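PDB 4GLT: glutathione S-transferase-like protein from Methylobacillus flagellatus, which binds glutathione and probably acts as a transferase of the glutathione S-transferase type. Local coordinates for residues A209-M212 against S216-D219; R154-M159 against P202-H207; R166-N171 against L176-V181. One frame throughout, in Å; residues are numbered along the deposited sequence.

Contact 1: residues A209-M212 against S216-D219; sequences AAMM and SFKD
The carbonyl oxygen of Phe217, whose ring rests against Met211 and Met212, is held by two hydrogen bonds, from Arg35 NH2 of helix 32-44 and from Thr220 OG1. This pins the backbone of the short helix 215-218, while the ring reaches across to the C-terminal part of helix 202-212. Phe217 gets there by placing CG opposite its own backbone N (chi1 -172°), on a bond from CA that points at the other segment. Met211 lies over one face of the ring: its CB sits 4.1 Å from the Phe217 ring centroid, 28° from the normal, a CH-pi contact. The Met211 chain then folds at both chi2 and chi3, bringing its methyl CE back to 4.0 Å from Phe217 CG. Met212 comes from a different direction, with SD 3.7 Å from Phe217 CE2, at an oblique angle to the ring. The backbone takes part too, as Met211 O lies 3.1 Å from Phe217 CD2. Beside the ring, Met212 O meets the aliphatic start of Lys218, 3.7 Å from CB, while the extended lysine chain carries its ammonium away. Arg35 adds a cation-pi interaction with Phe217. The arrangement belongs to a short connection between helices 202-212 and 215-218 near the C terminus of the helical GST domain, marked by the Met-aromatic contact of Met212 SD with the Phe217 ring beside the CH-pi contact of Met211.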
# COMPACT_ATOMS: atom_id res chain seq x y z
N ALA A 209 9.04 -13.69 19.34
CA ALA A 209 10.07 -14.59 19.82
C ALA A 209 10.50 -15.53 18.70
O ALA A 209 11.67 -15.54 18.30
CB ALA A 209 9.57 -15.37 21.02
N ALA A 210 9.56 -16.32 18.19
CA ALA A 210 9.82 -17.19 17.05
C ALA A 210 10.57 -16.46 15.92
O ALA A 210 11.55 -16.98 15.39
CB ALA A 210 8.51 -17.76 16.52
N MET A 211 10.10 -15.27 15.55
CA MET A 211 10.71 -14.48 14.48
C MET A 211 12.16 -14.08 14.77
O MET A 211 13.02 -14.15 13.90
CB MET A 211 9.88 -13.22 14.22
CG MET A 211 8.46 -13.49 13.74
SD MET A 211 8.42 -14.28 12.12
CE MET A 211 9.49 -13.19 11.20
N MET A 212 12.41 -13.62 15.99
CA MET A 212 13.76 -13.25 16.40
C MET A 212 14.76 -14.39 16.26
O MET A 212 15.97 -14.18 16.33
CB MET A 212 13.76 -12.76 17.84
CG MET A 212 13.38 -11.30 17.99
SD MET A 212 14.49 -10.29 17.00
CE MET A 212 14.45 -8.75 17.92
N SER A 216 17.27 -14.47 8.83
CA SER A 216 16.61 -13.54 7.92
C SER A 216 16.12 -12.36 8.73
O SER A 216 16.49 -11.21 8.49
CB SER A 216 15.43 -14.21 7.23
OG SER A 216 14.57 -14.82 8.18
N PHE A 217 15.27 -12.66 9.72
CA PHE A 217 14.69 -11.61 10.54
C PHE A 217 15.73 -10.88 11.38
O PHE A 217 15.91 -9.68 11.24
CB PHE A 217 13.57 -12.16 11.42
CG PHE A 217 12.81 -11.09 12.14
CD1 PHE A 217 12.14 -10.11 11.42
CD2 PHE A 217 12.79 -11.04 13.52
CE1 PHE A 217 11.45 -9.11 12.07
CE2 PHE A 217 12.11 -10.03 14.17
CZ PHE A 217 11.44 -9.06 13.45
N LYS A 218 16.42 -11.62 12.25
CA LYS A 218 17.39 -11.02 13.16
C LYS A 218 18.52 -10.30 12.44
O LYS A 218 19.05 -9.31 12.94
CB LYS A 218 17.97 -12.07 14.12
CG LYS A 218 18.73 -11.46 15.28
CD LYS A 218 19.41 -12.50 16.15
CE LYS A 218 20.30 -11.83 17.18
NZ LYS A 218 21.08 -12.80 17.99
N ASP A 219 18.88 -10.80 11.27
CA ASP A 219 19.98 -10.22 10.50
C ASP A 219 19.64 -8.88 9.88
O ASP A 219 20.49 -8.24 9.26
CB ASP A 219 20.40 -11.18 9.38
CG ASP A 219 21.42 -12.20 9.84
OD1 ASP A 219 21.79 -12.19 11.04
OD2 ASP A 219 21.85 -13.00 8.99

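Contact 2: residues R154-M159 against P202-H207; sequences RGLRRM and PNLARH
In the all-helical C-terminal domain of the GST fold, helix 142-162 packs against the start of helix 202-212, and Leu204 is the residue that bridges them to Leu156 and Met159. Its bond from CA to CB is directed at helix 142-162, and its two methyls divide the work. Leu204 CD1 lies 3.7 Å from Leu156 CD2, the two side chains crossing at about a right angle, and the same methyl also rests 3.7 Å from the carbonyl oxygen Leu156 O. Leu204 CD2 instead meets Met159 at the root of its side chain, 3.9 Å from CB. Beyond CG the methionine runs straight, with chi2 170° and chi3 180°, which takes its sulfur and methyl away from Leu204 and into the core formed by helices 106-133 and 176-191, among Trp115, Leu118 and Met184. Trp197 and Leu163 pack on Leu204 as well. Polar bonds run alongside: Leu204 N is hydrogen-bonded to Asp160 OD2, so a carboxylate of helix 142-162 sits at the first turn of helix 202-212, where it would probably be favourable to the helix dipole. Arg206 NH2 makes a weak bond, 2.6 Å long, to Asn203 OD1. Across the two segments themselves no hydrogen bond forms; their side chains meet through buried methyl and methylene groups, so the hold depends on shape and hydrophobic burial, while the Asp160 bond supplies the directional element.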
# COMPACT_ATOMS: atom_id res chain seq x y z
N ARG A 154 -5.28 -0.49 18.40
CA ARG A 154 -6.38 -1.32 17.91
C ARG A 154 -5.87 -2.46 17.04
O ARG A 154 -6.27 -3.62 17.21
CB ARG A 154 -7.40 -0.47 17.15
CG ARG A 154 -8.32 0.33 18.06
CD ARG A 154 -9.63 0.68 17.37
NE ARG A 154 -9.38 1.20 16.03
CZ ARG A 154 -9.19 2.48 15.76
NH1 ARG A 154 -9.23 3.37 16.74
NH2 ARG A 154 -8.97 2.87 14.52
N GLY A 155 -4.96 -2.13 16.12
CA GLY A 155 -4.36 -3.15 15.26
C GLY A 155 -3.64 -4.23 16.06
O GLY A 155 -3.83 -5.43 15.82
N LEU A 156 -2.82 -3.80 17.02
CA LEU A 156 -2.10 -4.73 17.90
C LEU A 156 -3.04 -5.63 18.69
O LEU A 156 -2.76 -6.82 18.85
CB LEU A 156 -1.20 -3.96 18.86
CG LEU A 156 -0.02 -3.25 18.21
CD1 LEU A 156 0.68 -2.35 19.23
CD2 LEU A 156 0.95 -4.26 17.61
N ARG A 157 -4.13 -5.06 19.19
CA ARG A 157 -5.08 -5.86 19.96
C ARG A 157 -5.71 -6.90 19.06
O ARG A 157 -5.89 -8.05 19.47
CB ARG A 157 -6.16 -4.98 20.59
CG ARG A 157 -5.67 -4.19 21.79
CD ARG A 157 -6.81 -3.71 22.67
NE ARG A 157 -6.34 -3.38 24.01
CZ ARG A 157 -7.10 -2.86 24.97
NH1 ARG A 157 -8.38 -2.62 24.75
NH2 ARG A 157 -6.57 -2.59 26.16
N ARG A 158 -6.04 -6.50 17.84
CA ARG A 158 -6.66 -7.42 16.90
C ARG A 158 -5.70 -8.55 16.53
O ARG A 158 -6.06 -9.72 16.59
CB ARG A 158 -7.10 -6.68 15.64
CG ARG A 158 -7.65 -7.58 14.54
CD ARG A 158 -8.97 -8.21 14.98
NE ARG A 158 -9.47 -9.20 14.02
CZ ARG A 158 -10.74 -9.57 13.94
NH1 ARG A 158 -11.64 -9.03 14.75
NH2 ARG A 158 -11.12 -10.48 13.05
N MET A 159 -4.48 -8.20 16.14
CA MET A 159 -3.51 -9.22 15.81
C MET A 159 -3.37 -10.18 17.00
O MET A 159 -3.45 -11.40 16.85
CB MET A 159 -2.18 -8.60 15.42
CG MET A 159 -2.18 -8.05 14.00
SD MET A 159 -0.75 -7.04 13.59
CE MET A 159 -1.13 -6.60 11.89
N PRO A 202 0.68 -10.98 24.74
CA PRO A 202 1.50 -12.18 24.94
C PRO A 202 1.64 -13.04 23.69
O PRO A 202 2.72 -13.57 23.43
CB PRO A 202 0.77 -12.94 26.06
CG PRO A 202 -0.62 -12.40 26.06
CD PRO A 202 -0.51 -10.97 25.61
N ASN A 203 0.56 -13.18 22.92
CA ASN A 203 0.64 -13.93 21.67
C ASN A 203 1.61 -13.27 20.68
O ASN A 203 2.38 -13.95 20.01
CB ASN A 203 -0.74 -14.07 21.02
CG ASN A 203 -1.75 -14.73 21.94
OD1 ASN A 203 -1.56 -15.88 22.35
ND2 ASN A 203 -2.83 -14.03 22.23
N LEU A 204 1.58 -11.95 20.60
CA LEU A 204 2.45 -11.23 19.68
C LEU A 204 3.92 -11.35 20.10
O LEU A 204 4.78 -11.60 19.27
CB LEU A 204 2.05 -9.76 19.58
CG LEU A 204 0.86 -9.37 18.69
CD1 LEU A 204 0.79 -7.86 18.49
CD2 LEU A 204 0.94 -10.07 17.33
N ALA A 205 4.18 -11.18 21.39
CA ALA A 205 5.54 -11.33 21.91
C ALA A 205 6.07 -12.74 21.65
O ALA A 205 7.23 -12.92 21.28
CB ALA A 205 5.57 -11.01 23.40
N ARG A 206 5.21 -13.75 21.83
CA ARG A 206 5.54 -15.12 21.47
C ARG A 206 5.87 -15.28 19.98
O ARG A 206 6.80 -15.99 19.61
CB ARG A 206 4.39 -16.06 21.81
CG ARG A 206 4.44 -17.37 21.03
CD ARG A 206 3.58 -18.45 21.69
NE ARG A 206 2.20 -18.00 21.87
CZ ARG A 206 1.30 -17.98 20.90
NH1 ARG A 206 1.62 -18.37 19.67
NH2 ARG A 206 0.06 -17.55 21.15
N HIS A 207 5.08 -14.62 19.14
CA HIS A 207 5.31 -14.65 17.71
C HIS A 207 6.65 -13.97 17.43
O HIS A 207 7.48 -14.50 16.69
CB HIS A 207 4.18 -13.91 16.98
CG HIS A 207 4.25 -14.01 15.49
ND1 HIS A 207 4.99 -13.15 14.71
CD2 HIS A 207 3.64 -14.87 14.63
CE1 HIS A 207 4.84 -13.47 13.43
NE2 HIS A 207 4.03 -14.52 13.36

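Contact 3: residues R166-N171 against L176-V181; sequences RKWCVN and LADIAV
With CG turned opposite the carbonyl carbon in both residues (chi1 -52° in Asp178, -68° in Trp168), the carboxylate of Asp178 and the six-membered ring edge of Trp168 are brought together beside the amide of Cys169. Cys169 N donates to the syn lone pair of Asp178 OD1 at 3.0 Å in a nearly straight bond, 164° at the hydrogen. The same OD1 lies near the indole plane at its edge, 3.0 Å from Trp168 CE3, and it also accepts a hydrogen bond from His207 NE2 of helix 202-212. The other oxygen links to two backbone amides, one directly and one through water: Asp178 OD2 bonds to Ser175 N and accepts a hydrogen bond from a water at 2.6 Å, which in turn accepts from Val170 N at 2.8 Å. Both carboxylate oxygens are thus engaged in a buried setting. Replacing Asp178 with an alanine would probably leave the Cys169 amide and the His207 imidazole without their shared acceptor and set the loop 166-171 looser on the helix. Cys169 also packs by CB on Ala177 CB at 3.5 Å, and its SG approaches Val181 CG2 at 4.2 Å. The bond from Asp178 back to Ser175, with Ile179 touching Phe174, is consistent with the N-capping box and hydrophobic staple known at this helix in glutathione transferases. The loop following helix 142-162 is thereby fastened to the start of helix 176-191, with Trp115 of helix 106-133 against Cys169 and Val170, and helix 32-44 against Ile179.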
# COMPACT_ATOMS: atom_id res chain seq x y z
N ARG A 166 -2.79 -20.04 17.67
CA ARG A 166 -2.12 -20.18 16.39
C ARG A 166 -0.60 -20.19 16.54
O ARG A 166 -0.03 -19.44 17.33
CB ARG A 166 -2.53 -19.04 15.44
CG ARG A 166 -4.03 -18.82 15.29
CD ARG A 166 -4.34 -18.17 13.95
NE ARG A 166 -5.50 -17.27 13.99
CZ ARG A 166 -6.76 -17.66 13.78
NH1 ARG A 166 -7.74 -16.76 13.84
NH2 ARG A 166 -7.04 -18.93 13.53
N LYS A 167 0.08 -21.10 15.85
CA LYS A 167 1.52 -21.00 15.75
C LYS A 167 1.97 -19.81 14.90
O LYS A 167 2.83 -19.04 15.30
CB LYS A 167 2.12 -22.30 15.21
CG LYS A 167 1.72 -23.56 15.98
CD LYS A 167 1.94 -23.42 17.47
CE LYS A 167 2.04 -24.77 18.15
NZ LYS A 167 0.75 -25.53 18.14
N TRP A 168 1.32 -19.64 13.75
CA TRP A 168 1.66 -18.63 12.75
C TRP A 168 0.36 -17.98 12.31
O TRP A 168 -0.71 -18.47 12.66
CB TRP A 168 2.36 -19.22 11.53
CG TRP A 168 3.74 -19.76 11.76
CD1 TRP A 168 4.14 -21.05 11.63
CD2 TRP A 168 4.91 -19.01 12.11
NE1 TRP A 168 5.47 -21.16 11.90
CE2 TRP A 168 5.97 -19.93 12.20
CE3 TRP A 168 5.16 -17.67 12.37
CZ2 TRP A 168 7.26 -19.54 12.53
CZ3 TRP A 168 6.44 -17.29 12.70
CH2 TRP A 168 7.47 -18.22 12.78
N CYS A 169 0.43 -16.87 11.59
CA CYS A 169 -0.77 -16.13 11.24
C CYS A 169 -1.79 -16.88 10.39
O CYS A 169 -2.97 -16.86 10.69
CB CYS A 169 -0.39 -14.86 10.48
SG CYS A 169 0.52 -13.64 11.43
N VAL A 170 -1.34 -17.58 9.36
CA VAL A 170 -2.29 -18.25 8.48
C VAL A 170 -1.96 -19.72 8.31
O VAL A 170 -0.81 -20.11 8.18
CB VAL A 170 -2.32 -17.60 7.08
CG1 VAL A 170 -3.25 -18.38 6.15
CG2 VAL A 170 -2.73 -16.14 7.17
N ASN A 171 -3.00 -20.54 8.32
CA ASN A 171 -2.91 -21.93 7.91
C ASN A 171 -1.85 -22.77 8.61
O ASN A 171 -1.67 -23.95 8.29
CB ASN A 171 -2.77 -22.02 6.39
CG ASN A 171 -4.12 -22.16 5.71
OD1 ASN A 171 -4.30 -21.77 4.55
ND2 ASN A 171 -5.08 -22.72 6.44
N LEU A 176 4.31 -14.51 4.32
CA LEU A 176 4.44 -13.07 4.27
C LEU A 176 3.78 -12.44 5.50
O LEU A 176 4.28 -11.47 6.05
CB LEU A 176 3.79 -12.56 2.98
CG LEU A 176 3.85 -11.07 2.68
CD1 LEU A 176 5.30 -10.60 2.67
CD2 LEU A 176 3.15 -10.78 1.36
N ALA A 177 2.66 -13.01 5.95
CA ALA A 177 1.96 -12.47 7.11
C ALA A 177 2.94 -12.29 8.28
O ALA A 177 3.19 -11.17 8.75
CB ALA A 177 0.81 -13.38 7.51
N ASP A 178 3.49 -13.40 8.74
CA ASP A 178 4.45 -13.39 9.84
C ASP A 178 5.58 -12.39 9.63
O ASP A 178 5.91 -11.61 10.53
CB ASP A 178 4.96 -14.80 10.02
CG ASP A 178 3.81 -15.77 10.15
OD1 ASP A 178 3.16 -15.76 11.22
OD2 ASP A 178 3.52 -16.49 9.17
N ILE A 179 6.16 -12.39 8.45
CA ILE A 179 7.23 -11.46 8.18
C ILE A 179 6.75 -10.04 8.43
O ILE A 179 7.45 -9.22 9.03
CB ILE A 179 7.75 -11.58 6.74
CG1 ILE A 179 8.36 -12.97 6.52
CG2 ILE A 179 8.75 -10.49 6.44
CD1 ILE A 179 8.98 -13.16 5.16
N ALA A 180 5.55 -9.74 7.96
CA ALA A 180 5.04 -8.38 8.03
C ALA A 180 4.81 -7.97 9.47
O ALA A 180 5.09 -6.83 9.86
CB ALA A 180 3.78 -8.24 7.21
N VAL A 181 4.28 -8.89 10.25
CA VAL A 181 4.04 -8.64 11.66
C VAL A 181 5.36 -8.46 12.43
O VAL A 181 5.42 -7.70 13.39
CB VAL A 181 3.20 -9.78 12.27
CG1 VAL A 181 3.28 -9.77 13.79
CG2 VAL A 181 1.77 -9.65 11.79
O HOH W 1 1.29 -17.57 8.36

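Along the chain, helix 142-162 supplies the first segment, 154-159, and contact 2 closes the long excursion from there to 202-207. Contact 3 is nested inside that excursion, folding the loop 166-171 onto the start of helix 176-191. Contact 1 follows in series after both, turning the C-terminal part of helix 202-212 back on the segment 216-219. Helix 202-212 serves contacts 1 and 2, and it also meets contact 3: Arg206 NH1 probably hydrogen-bonds to Arg166 O, and Met211 SD packs 3.7 Å from Trp168 CZ3. Together they tie helices 142-162, 176-191 and 202-212 into the C-terminal domain, with contact 1 adding the short helix 215-218.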